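Local coordinates for protein adenylyltransferase and sulfurtransferase uba4 (Chaetomium thermophilum, PDB 6YUB) that probably activates ubiquitin-like sulfur carriers by adenylation and transfers sulfur to them, for tRNA wobble thiolation and molybdenum cofactor biosynthesis, at residues G161-L166 and T249-T254; Y184-K189 and G273-C278; L269-R274 and T310-E315. All coordinates share one frame; numbering follows the deposited sequence. Where two conformers were deposited one is given.

Interaction 1. Residues G161-L166 and T249-T254; sequences GQLIVL and TLLIYT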
ATOM      1  N   GLY A 161       9.622  -6.097  -2.923  1.00 35.05           N
ATOM      2  CA  GLY A 161      10.043  -5.239  -1.839  1.00 33.19           C
ATOM      3  C   GLY A 161       9.281  -5.595  -0.581  1.00 33.04           C
ATOM      4  O   GLY A 161       8.271  -6.307  -0.628  1.00 37.01           O
ATOM      5  N   GLN A 162       9.769  -5.092   0.552  1.00 31.13           N
ATOM      6  CA  GLN A 162       9.184  -5.441   1.838  1.00 31.43           C
ATOM      7  C   GLN A 162       9.144  -4.226   2.753  1.00 32.33           C
ATOM      8  O   GLN A 162       9.833  -3.224   2.533  1.00 36.96           O
ATOM      9  CB  GLN A 162       9.962  -6.587   2.513  1.00 36.93           C
ATOM     10  CG  GLN A 162      11.371  -6.233   2.965  1.00 37.04           C
ATOM     11  CD  GLN A 162      12.085  -7.410   3.611  1.00 40.82           C
ATOM     12  OE1 GLN A 162      11.833  -8.566   3.268  1.00 41.37           O
ATOM     13  NE2 GLN A 162      12.977  -7.122   4.553  1.00 39.52           N
ATOM     14  N   LEU A 163       8.320  -4.335   3.792  1.00 33.06           N
ATOM     15  CA  LEU A 163       8.107  -3.268   4.761  1.00 32.71           C
ATOM     16  C   LEU A 163       7.709  -3.910   6.081  1.00 35.85           C
ATOM     17  O   LEU A 163       6.940  -4.877   6.097  1.00 33.48           O
ATOM     18  CB  LEU A 163       7.014  -2.301   4.296  1.00 34.76           C
ATOM     19  CG  LEU A 163       6.636  -1.132   5.205  1.00 37.72           C
ATOM     20  CD1 LEU A 163       7.440   0.094   4.844  1.00 39.82           C
ATOM     21  CD2 LEU A 163       5.146  -0.831   5.110  1.00 42.38           C
ATOM     22  N   ILE A 164       8.220  -3.370   7.184  1.00 37.02           N
ATOM     23  CA  ILE A 164       7.860  -3.883   8.500  1.00 38.49           C
ATOM     24  C   ILE A 164       8.140  -2.813   9.541  1.00 38.19           C
ATOM     25  O   ILE A 164       9.110  -2.054   9.435  1.00 38.93           O
ATOM     26  CB  ILE A 164       8.616  -5.202   8.805  1.00 43.95           C
ATOM     27  CG1 ILE A 164       8.133  -5.793  10.128  1.00 44.50           C
ATOM     28  CG2 ILE A 164      10.118  -4.967   8.848  1.00 42.02           C
ATOM     29  CD1 ILE A 164       8.400  -7.277  10.258  1.00 50.71           C
ATOM     30  N   VAL A 165       7.273  -2.753  10.548  1.00 33.41           N
ATOM     31  CA  VAL A 165       7.423  -1.848  11.682  1.00 32.48           C
ATOM     32  C   VAL A 165       8.020  -2.639  12.837  1.00 39.24           C
ATOM     33  O   VAL A 165       7.482  -3.685  13.228  1.00 33.41           O
ATOM     34  CB  VAL A 165       6.078  -1.222  12.082  1.00 38.40           C
ATOM     35  CG1 VAL A 165       6.244  -0.344  13.316  1.00 36.19           C
ATOM     36  CG2 VAL A 165       5.497  -0.421  10.918  1.00 33.53           C
ATOM     37  N   LEU A 166       9.128  -2.140  13.386  1.00 39.64           N
ATOM     38  CA  LEU A 166       9.905  -2.864  14.380  1.00 41.05           C
ATOM     39  C   LEU A 166      10.048  -2.050  15.658  1.00 39.25           C
ATOM     40  O   LEU A 166      10.099  -0.816  15.629  1.00 41.84           O
ATOM     41  CB  LEU A 166      11.300  -3.200  13.836  1.00 40.46           C
ATOM     42  CG  LEU A 166      11.336  -4.031  12.554  1.00 39.20           C
ATOM     43  CD1 LEU A 166      12.718  -3.979  11.925  1.00 38.79           C
ATOM     44  CD2 LEU A 166      10.930  -5.462  12.849  1.00 39.30           C
ATOM     45  N   THR A 249       3.431  -6.887  11.016  1.00 44.47           N
ATOM     46  CA  THR A 249       3.227  -7.540   9.734  1.00 44.14           C
ATOM     47  C   THR A 249       4.418  -7.290   8.820  1.00 41.30           C
ATOM     48  O   THR A 249       4.924  -6.168   8.733  1.00 42.85           O
ATOM     49  CB  THR A 249       1.949  -7.023   9.066  1.00 52.35           C
ATOM     50  OG1 THR A 249       0.821  -7.275   9.916  1.00 55.52           O
ATOM     51  CG2 THR A 249       1.731  -7.702   7.727  1.00 51.55           C
ATOM     52  N   LEU A 250       4.860  -8.340   8.139  1.00 38.47           N
ATOM     53  CA  LEU A 250       5.881  -8.230   7.101  1.00 36.44           C
ATOM     54  C   LEU A 250       5.149  -8.143   5.763  1.00 42.12           C
ATOM     55  O   LEU A 250       4.635  -9.147   5.255  1.00 36.01           O
ATOM     56  CB  LEU A 250       6.839  -9.410   7.133  1.00 33.02           C
ATOM     57  CG  LEU A 250       7.856  -9.433   5.989  1.00 39.86           C
ATOM     58  CD1 LEU A 250       8.753  -8.193   6.031  1.00 36.64           C
ATOM     59  CD2 LEU A 250       8.701 -10.704   6.023  1.00 39.46           C
ATOM     60  N   LEU A 251       5.086  -6.939   5.202  1.00 38.30           N
ATOM     61  CA  LEU A 251       4.460  -6.741   3.903  1.00 39.44           C
ATOM     62  C   LEU A 251       5.464  -7.072   2.809  1.00 41.52           C
ATOM     63  O   LEU A 251       6.623  -6.648   2.870  1.00 47.24           O
ATOM     64  CB  LEU A 251       3.967  -5.305   3.762  1.00 39.15           C
ATOM     65  CG  LEU A 251       3.148  -4.998   2.508  1.00 38.83           C
ATOM     66  CD1 LEU A 251       1.867  -5.818   2.485  1.00 40.54           C
ATOM     67  CD2 LEU A 251       2.841  -3.509   2.433  1.00 41.53           C
ATOM     68  N   ILE A 252       5.027  -7.844   1.820  1.00 44.52           N
ATOM     69  CA  ILE A 252       5.859  -8.219   0.682  1.00 43.18           C
ATOM     70  C   ILE A 252       5.077  -7.907  -0.584  1.00 44.43           C
ATOM     71  O   ILE A 252       3.972  -8.429  -0.780  1.00 42.29           O
ATOM     72  CB  ILE A 252       6.261  -9.701   0.718  1.00 49.11           C
ATOM     73  CG1 ILE A 252       7.131  -9.986   1.944  1.00 48.88           C
ATOM     74  CG2 ILE A 252       7.010 -10.078  -0.555  1.00 46.37           C
ATOM     75  CD1 ILE A 252       7.157 -11.438   2.347  1.00 52.99           C
ATOM     76  N   TYR A 253       5.641  -7.053  -1.432  1.00 45.53           N
ATOM     77  CA  TYR A 253       5.029  -6.666  -2.701  1.00 45.41           C
ATOM     78  C   TYR A 253       5.810  -7.349  -3.816  1.00 46.84           C
ATOM     79  O   TYR A 253       6.964  -6.993  -4.082  1.00 46.07           O
ATOM     80  CB  TYR A 253       5.022  -5.148  -2.852  1.00 48.12           C
ATOM     81  CG  TYR A 253       4.560  -4.654  -4.202  1.00 48.72           C
ATOM     82  CD1 TYR A 253       3.342  -5.055  -4.734  1.00 51.20           C
ATOM     83  CD2 TYR A 253       5.338  -3.770  -4.940  1.00 51.07           C
ATOM     84  CE1 TYR A 253       2.917  -4.599  -5.967  1.00 51.07           C
ATOM     85  CE2 TYR A 253       4.922  -3.308  -6.171  1.00 51.36           C
ATOM     86  CZ  TYR A 253       3.711  -3.725  -6.681  1.00 51.73           C
ATOM     87  OH  TYR A 253       3.293  -3.268  -7.907  1.00 53.99           O
ATOM     88  N   THR A 254       5.186  -8.334  -4.457  1.00 43.95           N
ATOM     89  CA  THR A 254       5.808  -9.095  -5.533  1.00 42.03           C
ATOM     90  C   THR A 254       5.349  -8.527  -6.872  1.00 40.69           C
ATOM     91  O   THR A 254       4.147  -8.469  -7.145  1.00 39.91           O
ATOM     92  CB  THR A 254       5.451 -10.578  -5.428  1.00 37.42           C
ATOM     93  OG1 THR A 254       5.854 -11.086  -4.150  1.00 32.21           O
ATOM     94  CG2 THR A 254       6.139 -11.373  -6.529  1.00 40.44           C
TER
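L250 lays its CD1 methyl over the neighbouring strand, between Q162 and I164. The methyl is 4.1 Å from Q162 CB and 4.1 Å from I164 CB. Below it is the backbone, with L250 CD1 3.8 Å from L163 O. The bond from CA to CB does not point at strand 161-166. Its CG is anti to the backbone N (chi1 174°), and CD1 leans across from there. The L250 side chain meets both neighbours obliquely. I164 lies alongside T249, with I164 CG1 3.5 Å from T249 O.

The two strands are antiparallel neighbours. G161 and Y253 form a hydrogen-bonded pair, as do L163 and L251; Q162 and I252 between them form a non-hydrogen-bonded pair. Each hydrogen-bonded pair has two N-H...O bonds. The straightest runs from Y253 N to G161 O, 2.8 Å long and 167° at the hydrogen. Q162 CA also approaches L251 O at 3.0 Å, a CA-H...O contact. On the face bearing L163 and L251, the two CB atoms are 4.3 Å apart. G161 has no side chain to set beside Y253, whose ring leads away and stacks on F266.

This is the antiparallel part of the mixed sheet in the ThiF-type adenylylation domain. Strand 151-156 continues the sheet beyond strand 161-166, and strand 266-270 continues it beyond strand 249-254. T249 OG1 hydrogen-bonds to I262 O of the second subunit, and L251 packs on F267 of that subunit. Helix 207-227 lies against L163 and Y253. The other face, with Q162, I164 and L250, is covered by helix 184-187, F188 and M271.

Interaction 2. Residues Y184-K189 and G273-C278; sequences YRCCFK and GRKKDC. With ZN (zinc ion), chain D.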
ATOM      1  N   TYR A 184      15.005  -6.317  14.001  1.00 41.41           N
ATOM      2  CA  TYR A 184      15.253  -6.908  12.692  1.00 42.66           C
ATOM      3  C   TYR A 184      15.995  -8.235  12.800  1.00 45.09           C
ATOM      4  O   TYR A 184      15.859  -9.091  11.916  1.00 45.72           O
ATOM      5  CB  TYR A 184      16.036  -5.946  11.806  1.00 44.41           C
ATOM      6  CG  TYR A 184      15.970  -6.309  10.339  1.00 41.12           C
ATOM      7  CD1 TYR A 184      14.851  -6.002   9.584  1.00 36.18           C
ATOM      8  CD2 TYR A 184      17.025  -6.965   9.714  1.00 39.91           C
ATOM      9  CE1 TYR A 184      14.777  -6.330   8.246  1.00 37.49           C
ATOM     10  CE2 TYR A 184      16.963  -7.296   8.372  1.00 38.59           C
ATOM     11  CZ  TYR A 184      15.836  -6.975   7.647  1.00 40.81           C
ATOM     12  OH  TYR A 184      15.757  -7.297   6.308  1.00 45.53           O
ATOM     13  N   ARG A 185      16.789  -8.427  13.859  1.00 33.27           N
ATOM     14  CA  ARG A 185      17.452  -9.711  14.050  1.00 34.98           C
ATOM     15  C   ARG A 185      16.459 -10.779  14.494  1.00 36.89           C
ATOM     16  O   ARG A 185      16.536 -11.926  14.046  1.00 38.07           O
ATOM     17  CB  ARG A 185      18.587  -9.576  15.066  1.00 39.01           C
ATOM     18  CG  ARG A 185      19.796  -8.821  14.544  1.00 40.03           C
ATOM     19  CD  ARG A 185      20.858  -8.681  15.618  1.00 45.90           C
ATOM     20  NE  ARG A 185      21.903  -7.735  15.241  1.00 49.92           N
ATOM     21  CZ  ARG A 185      22.961  -8.041  14.497  1.00 53.04           C
ATOM     22  NH1 ARG A 185      23.120  -9.275  14.037  1.00 54.06           N
ATOM     23  NH2 ARG A 185      23.859  -7.108  14.211  1.00 51.71           N
ATOM     24  N   CYS A 186      15.517 -10.419  15.373  1.00 40.49           N
ATOM     25  CA  CYS A 186      14.458 -11.351  15.743  1.00 41.47           C
ATOM     26  C   CYS A 186      13.744 -11.891  14.513  1.00 42.02           C
ATOM     27  O   CYS A 186      13.318 -13.051  14.497  1.00 40.90           O
ATOM     28  CB  CYS A 186      13.444 -10.668  16.664  1.00 41.53           C
ATOM     29  SG  CYS A 186      14.032 -10.281  18.326  0.85 45.76           S
ATOM     30  N   CYS A 187      13.613 -11.068  13.470  1.00 47.67           N
ATOM     31  CA  CYS A 187      12.845 -11.425  12.286  1.00 50.80           C
ATOM     32  C   CYS A 187      13.693 -12.091  11.210  1.00 54.57           C
ATOM     33  O   CYS A 187      13.231 -13.035  10.560  1.00 50.07           O
ATOM     34  CB  CYS A 187      12.171 -10.176  11.711  1.00 50.20           C
ATOM     35  SG  CYS A 187      10.796  -9.552  12.710  1.00 52.29           S
ATOM     36  N   PHE A 188      14.924 -11.623  11.009  1.00 48.47           N
ATOM     37  CA  PHE A 188      15.816 -12.163   9.983  1.00 59.48           C
ATOM     38  C   PHE A 188      17.195 -12.379  10.604  1.00 74.20           C
ATOM     39  O   PHE A 188      18.039 -11.477  10.585  1.00 75.81           O
ATOM     40  CB  PHE A 188      15.901 -11.226   8.769  1.00 52.36           C
ATOM     41  CG  PHE A 188      14.565 -10.797   8.235  1.00 47.47           C
ATOM     42  CD1 PHE A 188      13.936  -9.668   8.735  1.00 43.02           C
ATOM     43  CD2 PHE A 188      13.943 -11.515   7.227  1.00 41.01           C
ATOM     44  CE1 PHE A 188      12.708  -9.267   8.245  1.00 42.21           C
ATOM     45  CE2 PHE A 188      12.715 -11.121   6.735  1.00 46.42           C
ATOM     46  CZ  PHE A 188      12.096  -9.992   7.245  1.00 42.62           C
ATOM     47  N   LYS A 189      17.422 -13.569  11.155  1.00 67.76           N
ATOM     48  CA  LYS A 189      18.759 -13.932  11.609  1.00 80.69           C
ATOM     49  C   LYS A 189      19.704 -13.968  10.413  1.00 86.13           C
ATOM     50  O   LYS A 189      19.402 -14.591   9.390  1.00 89.21           O
ATOM     51  CB  LYS A 189      18.735 -15.285  12.318  1.00 84.40           C
ATOM     52  N   GLY A 273       6.801 -11.974  18.210  1.00 55.27           N
ATOM     53  CA  GLY A 273       7.335 -10.892  19.018  1.00 54.99           C
ATOM     54  C   GLY A 273       8.840 -11.034  19.179  1.00 54.18           C
ATOM     55  O   GLY A 273       9.526 -11.742  18.451  1.00 53.80           O
ATOM     56  N   ARG A 274       9.354 -10.314  20.188  1.00 47.81           N
ATOM     57  CA  ARG A 274      10.782 -10.380  20.497  1.00 49.49           C
ATOM     58  C   ARG A 274      11.199 -11.809  20.832  1.00 53.83           C
ATOM     59  O   ARG A 274      10.522 -12.513  21.580  1.00 51.33           O
ATOM     60  CB  ARG A 274      11.102  -9.450  21.670  1.00 48.37           C
ATOM     61  CG  ARG A 274      12.451  -9.677  22.328  1.00 46.17           C
ATOM     62  CD  ARG A 274      12.717  -8.616  23.389  1.00 46.34           C
ATOM     63  NE  ARG A 274      12.975  -7.303  22.798  1.00 44.40           N
ATOM     64  CZ  ARG A 274      13.044  -6.169  23.489  1.00 44.99           C
ATOM     65  NH1 ARG A 274      12.867  -6.178  24.803  1.00 45.83           N
ATOM     66  NH2 ARG A 274      13.285  -5.025  22.864  1.00 45.17           N
ATOM     67  N   LYS A 275      12.325 -12.239  20.262  1.00 45.29           N
ATOM     68  CA  LYS A 275      12.888 -13.542  20.585  1.00 51.75           C
ATOM     69  C   LYS A 275      13.706 -13.452  21.867  1.00 50.46           C
ATOM     70  O   LYS A 275      14.490 -12.523  22.061  1.00 49.69           O
ATOM     71  CB  LYS A 275      13.772 -14.042  19.442  1.00 56.95           C
ATOM     72  CG  LYS A 275      13.007 -14.510  18.222  1.00 63.33           C
ATOM     73  CD  LYS A 275      13.956 -15.006  17.146  1.00 69.81           C
ATOM     74  CE  LYS A 275      13.229 -15.894  16.152  1.00 74.29           C
ATOM     75  NZ  LYS A 275      13.956 -15.997  14.856  1.00 74.37           N
ATOM     76  N   LYS A 276      13.514 -14.436  22.753  1.00 59.34           N
ATOM     77  CA  LYS A 276      14.217 -14.420  24.033  1.00 59.35           C
ATOM     78  C   LYS A 276      15.726 -14.523  23.850  1.00 55.91           C
ATOM     79  O   LYS A 276      16.486 -14.064  24.709  1.00 54.93           O
ATOM     80  CB  LYS A 276      13.712 -15.560  24.915  1.00 61.27           C
ATOM     81  CG  LYS A 276      13.378 -15.154  26.343  1.00 63.02           C
ATOM     82  CD  LYS A 276      12.144 -15.898  26.852  1.00 61.03           C
ATOM     83  N   ASP A 277      16.177 -15.114  22.742  1.00 67.07           N
ATOM     84  CA  ASP A 277      17.595 -15.359  22.508  1.00 70.00           C
ATOM     85  C   ASP A 277      18.176 -14.452  21.428  1.00 67.08           C
ATOM     86  O   ASP A 277      19.214 -14.780  20.844  1.00 65.70           O
ATOM     87  CB  ASP A 277      17.816 -16.825  22.130  1.00 74.16           C
ATOM     88  CG  ASP A 277      17.193 -17.180  20.792  1.00 73.47           C
ATOM     89  OD1 ASP A 277      16.240 -16.483  20.377  1.00 69.85           O
ATOM     90  OD2 ASP A 277      17.653 -18.151  20.156  1.00 72.25           O
ATOM     91  N   CYS A 278      17.532 -13.321  21.151  1.00 53.65           N
ATOM     92  CA  CYS A 278      18.007 -12.440  20.096  1.00 51.80           C
ATOM     93  C   CYS A 278      19.360 -11.842  20.462  1.00 47.10           C
ATOM     94  O   CYS A 278      19.579 -11.384  21.585  1.00 45.73           O
ATOM     95  CB  CYS A 278      17.003 -11.316  19.840  1.00 46.82           C
ATOM     96  SG  CYS A 278      17.565 -10.129  18.597  0.97 49.70           S
TER
HETATM   97 ZN    ZN D 501      15.706  -8.763  18.285  1.00 44.56          ZN
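C186 and C278 meet through the zinc ion of a four-cysteine site built from two CxxC pairs. C183 and C281 complete it. Each of the two sulfurs, C186 SG and C278 SG, lies 2.3 Å from the zinc. Both cysteines are deposited in two conformers, and the sulfur positions described are those of one conformer of each. No C186-C281 disulfide is present here.

Two hydrogen bonds add to the metal bonds, both given by K275. Its backbone N reaches C186 SG at 3.2 Å and nearly straight, with 172° at the hydrogen. This N-H probably stabilises charge on the zinc-bound sulfur. The side chain of K275 starts beside its own backbone N (chi1 -74°) and runs extended alongside C186. Its NZ then bonds C186 O at 3.0 Å, tilted from the carbonyl plane. The same NZ also bonds T310 O. With an alanine here, the carbonyls of C186 and T310 would probably lose the ammonium group that joins them.

Turn and packing contacts finish the site. A type I beta turn from K275 to C278 brings C278 back toward the metal. The R185 guanidinium leads away to a salt bridge with D142, while R185 CB stays against the metal ligand, 3.7 Å from C278 SG.

Interaction 3. Residues L269-R274 and T310-E315; sequences LKMGGR and TNLAPE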
ATOM      1  N   LEU A 269       2.648 -11.152   6.065  1.00 42.45           N
ATOM      2  CA  LEU A 269       2.977 -12.244   6.968  1.00 45.34           C
ATOM      3  C   LEU A 269       3.091 -11.712   8.392  1.00 46.87           C
ATOM      4  O   LEU A 269       3.783 -10.719   8.637  1.00 41.63           O
ATOM      5  CB  LEU A 269       4.287 -12.912   6.550  1.00 48.73           C
ATOM      6  CG  LEU A 269       4.357 -13.346   5.087  1.00 48.79           C
ATOM      7  CD1 LEU A 269       5.735 -13.883   4.738  1.00 47.85           C
ATOM      8  CD2 LEU A 269       3.284 -14.388   4.789  1.00 48.84           C
ATOM      9  N   LYS A 270       2.413 -12.377   9.323  1.00 43.60           N
ATOM     10  CA  LYS A 270       2.458 -11.985  10.724  1.00 48.71           C
ATOM     11  C   LYS A 270       3.733 -12.513  11.370  1.00 50.59           C
ATOM     12  O   LYS A 270       4.058 -13.698  11.247  1.00 51.15           O
ATOM     13  CB  LYS A 270       1.226 -12.511  11.462  1.00 51.73           C
ATOM     14  CG  LYS A 270       1.196 -12.177  12.945  1.00 52.86           C
ATOM     15  CD  LYS A 270      -0.234 -11.995  13.440  1.00 54.24           C
ATOM     16  CE  LYS A 270      -0.330 -12.216  14.941  1.00 57.00           C
ATOM     17  NZ  LYS A 270      -1.424 -11.419  15.557  1.00 59.59           N
ATOM     18  N   MET A 271       4.453 -11.630  12.053  1.00 51.29           N
ATOM     19  CA  MET A 271       5.703 -11.981  12.706  1.00 51.62           C
ATOM     20  C   MET A 271       5.467 -12.257  14.186  1.00 49.42           C
ATOM     21  O   MET A 271       4.516 -11.752  14.789  1.00 46.35           O
ATOM     22  CB  MET A 271       6.737 -10.858  12.563  1.00 55.10           C
ATOM     23  CG  MET A 271       7.092 -10.513  11.131  1.00 58.03           C
ATOM     24  SD  MET A 271       7.845 -11.893  10.242  1.00 60.63           S
ATOM     25  CE  MET A 271       9.535 -11.350  10.141  1.00 57.58           C
ATOM     26  N   GLY A 272       6.346 -13.068  14.766  1.00 43.68           N
ATOM     27  CA  GLY A 272       6.363 -13.231  16.202  1.00 41.42           C
ATOM     28  C   GLY A 272       6.954 -12.016  16.891  1.00 47.95           C
ATOM     29  O   GLY A 272       7.540 -11.120  16.273  1.00 42.26           O
ATOM     30  N   GLY A 273       6.801 -11.974  18.210  1.00 55.27           N
ATOM     31  CA  GLY A 273       7.335 -10.892  19.018  1.00 54.99           C
ATOM     32  C   GLY A 273       8.840 -11.034  19.179  1.00 54.18           C
ATOM     33  O   GLY A 273       9.526 -11.742  18.451  1.00 53.80           O
ATOM     34  N   ARG A 274       9.354 -10.314  20.188  1.00 47.81           N
ATOM     35  CA  ARG A 274      10.782 -10.380  20.497  1.00 49.49           C
ATOM     36  C   ARG A 274      11.199 -11.809  20.832  1.00 53.83           C
ATOM     37  O   ARG A 274      10.522 -12.513  21.580  1.00 51.33           O
ATOM     38  CB  ARG A 274      11.102  -9.450  21.670  1.00 48.37           C
ATOM     39  CG  ARG A 274      12.451  -9.677  22.328  1.00 46.17           C
ATOM     40  CD  ARG A 274      12.717  -8.616  23.389  1.00 46.34           C
ATOM     41  NE  ARG A 274      12.975  -7.303  22.798  1.00 44.40           N
ATOM     42  CZ  ARG A 274      13.044  -6.169  23.489  1.00 44.99           C
ATOM     43  NH1 ARG A 274      12.867  -6.178  24.803  1.00 45.83           N
ATOM     44  NH2 ARG A 274      13.285  -5.025  22.864  1.00 45.17           N
ATOM     45  N   THR A 310      12.594 -15.567   9.886  1.00 61.98           N
ATOM     46  CA  THR A 310      12.883 -16.645  10.820  1.00 63.56           C
ATOM     47  C   THR A 310      11.972 -16.611  12.044  1.00 66.32           C
ATOM     48  O   THR A 310      12.300 -17.238  13.062  1.00 66.35           O
ATOM     49  CB  THR A 310      14.347 -16.593  11.284  1.00 63.08           C
ATOM     50  OG1 THR A 310      14.525 -15.502  12.198  1.00 63.30           O
ATOM     51  CG2 THR A 310      15.279 -16.407  10.097  1.00 60.65           C
ATOM     52  N   ASN A 311      10.854 -15.904  11.990  1.00 61.77           N
ATOM     53  CA  ASN A 311       9.892 -15.951  13.088  1.00 64.06           C
ATOM     54  C   ASN A 311       8.486 -15.614  12.586  1.00 60.84           C
ATOM     55  O   ASN A 311       7.746 -14.835  13.181  1.00 58.74           O
ATOM     56  CB  ASN A 311      10.314 -15.043  14.235  1.00 63.84           C
ATOM     57  CG  ASN A 311      10.050 -13.572  13.959  1.00 65.34           C
ATOM     58  OD1 ASN A 311       9.970 -13.138  12.808  1.00 69.69           O
ATOM     59  ND2 ASN A 311       9.912 -12.792  15.027  1.00 65.11           N
ATOM     60  N   LEU A 312       8.084 -16.238  11.476  1.00 59.56           N
ATOM     61  CA  LEU A 312       6.694 -16.193  11.043  1.00 59.53           C
ATOM     62  C   LEU A 312       5.811 -16.840  12.101  1.00 53.21           C
ATOM     63  O   LEU A 312       6.092 -17.947  12.566  1.00 51.09           O
ATOM     64  CB  LEU A 312       6.539 -16.909   9.703  1.00 57.63           C
ATOM     65  CG  LEU A 312       7.363 -16.348   8.544  1.00 54.67           C
ATOM     66  CD1 LEU A 312       7.842 -17.477   7.646  1.00 55.90           C
ATOM     67  CD2 LEU A 312       6.550 -15.343   7.749  1.00 53.59           C
ATOM     68  N   ALA A 313       4.749 -16.144  12.484  1.00 50.78           N
ATOM     69  CA  ALA A 313       3.870 -16.613  13.544  1.00 50.57           C
ATOM     70  C   ALA A 313       2.683 -17.373  12.968  1.00 48.13           C
ATOM     71  O   ALA A 313       2.349 -17.232  11.789  1.00 48.32           O
ATOM     72  CB  ALA A 313       3.383 -15.434  14.373  1.00 49.41           C
ATOM     73  N   PRO A 314       2.025 -18.198  13.780  1.00 57.14           N
ATOM     74  CA  PRO A 314       0.812 -18.878  13.301  1.00 59.95           C
ATOM     75  C   PRO A 314      -0.304 -17.884  13.010  1.00 58.62           C
ATOM     76  O   PRO A 314      -0.475 -16.885  13.714  1.00 56.76           O
ATOM     77  CB  PRO A 314       0.445 -19.822  14.456  1.00 56.19           C
ATOM     78  CG  PRO A 314       1.142 -19.259  15.661  1.00 58.30           C
ATOM     79  CD  PRO A 314       2.402 -18.619  15.144  1.00 57.56           C
ATOM     80  N   GLU A 315      -1.070 -18.175  11.961  1.00 65.79           N
ATOM     81  CA  GLU A 315      -2.104 -17.254  11.510  1.00 66.93           C
ATOM     82  C   GLU A 315      -3.183 -17.084  12.571  1.00 68.11           C
ATOM     83  O   GLU A 315      -3.596 -18.046  13.226  1.00 69.57           O
ATOM     84  CB  GLU A 315      -2.723 -17.759  10.206  1.00 66.03           C
TER
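M271 and N311 make the tight side of this contact. Their side chains cross at about a right angle. The methyl end of M271 comes up to the amide oxygen, with M271 CE 3.2 Å from N311 OD1. The sulfur follows, with M271 SD 3.6 Å from the same N311 OD1. This oxygen is buried and has no hydrogen-bond partner in the model. Across the contact it meets the apolar end of M271. The amide is put there by a first torsion that sets CG between the backbone N and the carbonyl carbon (chi1 77°). The other end of the amide faces the glycines, with N311 ND2 3.2 Å from G272 O. M271 is buried, and also packs on C187 and L250.

The backbones are joined by a single beta bridge between M271 and L312. One bond runs from A313 N to K270 O at 2.8 Å, almost straight at 176°. The other runs from G272 N to N311 O, also 2.8 Å. Segment 269-274 is the end of strand 266-270, the last strand of the mixed ThiF sheet within this chain, and the loop that follows. Segment 310-315 leads on to strand 317-319, an outer strand of the parallel sheet in the rhodanese-like part. The bridge thus ties this connecting chain to the end of the ThiF sheet.

The solvent side is looser. A313 CB rests 4.2 Å from K270 CG, and the K270 chain then bends away to a salt bridge with D316. L312 is exposed and touches a crystal neighbour. The exception on this side is L312 CD2, which turns back toward the strand and comes within 3.4 Å of L269 CD1, a close pair for two methyl carbons even though L312 is exposed.

In the fold
Interaction 1 is core: two neighbouring strands of the ThiF sheet, held by regular backbone bonds and aliphatic packing. Interaction 2 is partly buried and depends on a metal, charge and sulfur. Interaction 3 lies at the surface and has one bridge and a few side chains. Interactions 1 and 3 reach the same sheet, since L250 N bonds L269 O between its last two strands. Interactions 2 and 3 share G273 and R274, and C187 O bonds T310 N. Helix 184-187 and the residue after it fit against interaction 1 through Y184 and F188. M271 of interaction 3 lies between them, touching I164 of interaction 1 and C187 of interaction 2.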